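Local structure of death on curing protein (Enterobacteria phage P1, 3DD7) at residues A[75-78]-A[79-83]. The protein acts as the toxin of the prophage P1 Phd–Doc toxin–antitoxin pair, probably blocking translation, and is held inactive by its antitoxin Phd. The protein carries 2 engineered substitutions. Residues are numbered along the deposited sequence; the frame is centred on the assembly and turned at random. Where two conformers were deposited one is given.
Sequences TALN and SALLF
Helix 72-86, buried in the middle of the all-alpha Fic/DOC fold, supplies both segments, and Ser79, in one of its two modelled conformers, reaches back one turn to the carbonyls of Thr75 and Ala76. Its OG lies 2.9 Å from Thr75 O and equally far from Ala76 O, so one hydroxyl proton has two acceptors and may be shared or alternate between them. With chi1 at 66° the oxygen sits between the backbone N and the carbonyl carbon, which turns it back over the preceding turn. Thr75 O also accepts Ser79 N at 2.9 Å, as an ordinary helical i to i+4 bond. A serine suits this buried place in that, in this conformer, the helix itself can satisfy the hydroxyl, while Leu9 of helix 6-20 packs against it.

The next three bonds continue the ladder, ending with the short one from Leu82 N to Asn78 O at 2.7 Å. On another side, Leu77 and Leu81 meet one turn apart, CD1 to CD1 at 3.9 Å, their branched ends crossing at a slant; Leu97 of helix 97-105 touches both. The small methyls of Ala76 and Ala80 let helix 51-65 come close, at Ala63 and Leu59. The amide of Asn78 is gripped from outside the two segments: ND2 bonds to Arg74 O and to a polar side chain of the bound Phd peptide. An apolar peptide side chain packs on Leu81 and an aromatic one on Leu82. This is the buried central helix of the Fic/DOC fold, carrying on from what the sequence suggests is the Fic signature loop; its Asn78 and Leu82 side meets the antitoxin.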
ATOM      1  N   THR A  75       3.047  -3.867   3.288  1.00 17.53           N
ATOM      2  CA  THR A  75       3.112  -3.769   1.835  1.00 17.90           C
ATOM      3  C   THR A  75       1.986  -2.860   1.379  1.00 17.83           C
ATOM      4  O   THR A  75       2.182  -2.051   0.486  1.00 18.33           O
ATOM      5  CB  THR A  75       3.064  -5.165   1.179  1.00 17.55           C
ATOM      6  OG1 THR A  75       4.178  -5.945   1.672  1.00 17.06           O
ATOM      7  CG2 THR A  75       3.098  -5.057  -0.357  1.00 18.86           C
ATOM      8  N   ALA A  76       0.830  -2.970   2.040  1.00 18.52           N
ATOM      9  CA  ALA A  76      -0.339  -2.140   1.720  1.00 18.46           C
ATOM     10  C   ALA A  76       0.041  -0.657   1.867  1.00 18.68           C
ATOM     11  O   ALA A  76      -0.083   0.117   0.926  1.00 18.89           O
ATOM     12  CB  ALA A  76      -1.486  -2.481   2.637  1.00 18.36           C
ATOM     13  N   LEU A  77       0.562  -0.308   3.047  1.00 18.47           N
ATOM     14  CA  LEU A  77       0.950   1.070   3.372  1.00 18.80           C
ATOM     15  C   LEU A  77       2.033   1.644   2.442  1.00 18.54           C
ATOM     16  O   LEU A  77       1.852   2.712   1.851  1.00 17.57           O
ATOM     17  CB  LEU A  77       1.385   1.188   4.839  1.00 19.44           C
ATOM     18  CG  LEU A  77       1.841   2.590   5.235  1.00 20.95           C
ATOM     19  CD1 LEU A  77       0.711   3.610   5.004  1.00 20.62           C
ATOM     20  CD2 LEU A  77       2.275   2.603   6.679  1.00 20.02           C
ATOM     21  N   ASN A  78       3.137   0.920   2.319  1.00 18.29           N
ATOM     22  CA  ASN A  78       4.265   1.381   1.513  1.00 18.89           C
ATOM     23  C   ASN A  78       3.890   1.505   0.037  1.00 18.72           C
ATOM     24  O   ASN A  78       4.328   2.456  -0.619  1.00 18.50           O
ATOM     25  CB  ASN A  78       5.487   0.464   1.715  1.00 19.14           C
ATOM     26  CG  ASN A  78       6.126   0.624   3.098  1.00 21.04           C
ATOM     27  OD1 ASN A  78       7.103   1.372   3.267  1.00 25.60           O
ATOM     28  ND2 ASN A  78       5.604  -0.089   4.078  1.00 24.60           N
ATOM     29  N   SER A  79       3.057   0.592  -0.482  1.00 17.72           N
ATOM     30  CA  SER A  79       2.663   0.626  -1.896  0.50 18.25           C
ATOM     31  C   SER A  79       1.777   1.847  -2.174  1.00 18.69           C
ATOM     32  O   SER A  79       1.977   2.561  -3.155  1.00 19.42           O
ATOM     33  CB  SER A  79       1.975  -0.679  -2.341  0.50 17.92           C
ATOM     34  OG  SER A  79       0.722  -0.878  -1.701  0.50 14.90           O
ATOM     35  N   ALA A  80       0.813   2.093  -1.281  1.00 19.23           N
ATOM     36  CA  ALA A  80      -0.063   3.271  -1.386  1.00 19.36           C
ATOM     37  C   ALA A  80       0.767   4.546  -1.434  1.00 18.82           C
ATOM     38  O   ALA A  80       0.496   5.457  -2.222  1.00 17.85           O
ATOM     39  CB  ALA A  80      -1.040   3.328  -0.196  1.00 19.62           C
ATOM     40  N   LEU A  81       1.813   4.592  -0.613  1.00 18.10           N
ATOM     41  CA  LEU A  81       2.608   5.813  -0.503  1.00 18.71           C
ATOM     42  C   LEU A  81       3.611   5.909  -1.659  1.00 18.99           C
ATOM     43  O   LEU A  81       3.905   7.004  -2.161  1.00 19.11           O
ATOM     44  CB  LEU A  81       3.250   5.925   0.885  1.00 19.01           C
ATOM     45  CG  LEU A  81       2.376   6.694   1.898  1.00 19.81           C
ATOM     46  CD1 LEU A  81       0.916   6.221   2.075  1.00 24.07           C
ATOM     47  CD2 LEU A  81       3.062   6.870   3.268  1.00 18.48           C
ATOM     48  N   LEU A  82       4.081   4.749  -2.113  1.00 19.47           N
ATOM     49  CA  LEU A  82       4.885   4.683  -3.336  1.00 19.95           C
ATOM     50  C   LEU A  82       4.082   5.216  -4.518  1.00 20.28           C
ATOM     51  O   LEU A  82       4.591   5.993  -5.344  1.00 20.10           O
ATOM     52  CB  LEU A  82       5.348   3.247  -3.605  1.00 20.32           C
ATOM     53  CG  LEU A  82       6.197   3.039  -4.866  1.00 21.29           C
ATOM     54  CD1 LEU A  82       7.457   3.902  -4.880  1.00 22.75           C
ATOM     55  CD2 LEU A  82       6.523   1.540  -5.073  1.00 19.87           C
ATOM     56  N   PHE A  83       2.824   4.788  -4.593  1.00 20.12           N
ATOM     57  CA  PHE A  83       1.907   5.271  -5.595  1.00 20.75           C
ATOM     58  C   PHE A  83       1.817   6.806  -5.552  1.00 20.77           C
ATOM     59  O   PHE A  83       1.988   7.469  -6.583  1.00 21.63           O
ATOM     60  CB  PHE A  83       0.523   4.634  -5.448  1.00 21.05           C
ATOM     61  CG  PHE A  83      -0.493   5.282  -6.321  1.00 20.54           C
ATOM     62  CD1 PHE A  83      -0.605   4.915  -7.668  1.00 21.95           C
ATOM     63  CD2 PHE A  83      -1.290   6.310  -5.830  1.00 22.20           C
ATOM     64  CE1 PHE A  83      -1.502   5.532  -8.481  1.00 22.69           C
ATOM     65  CE2 PHE A  83      -2.192   6.957  -6.667  1.00 21.43           C
ATOM     66  CZ  PHE A  83      -2.299   6.557  -7.997  1.00 21.28           C
TER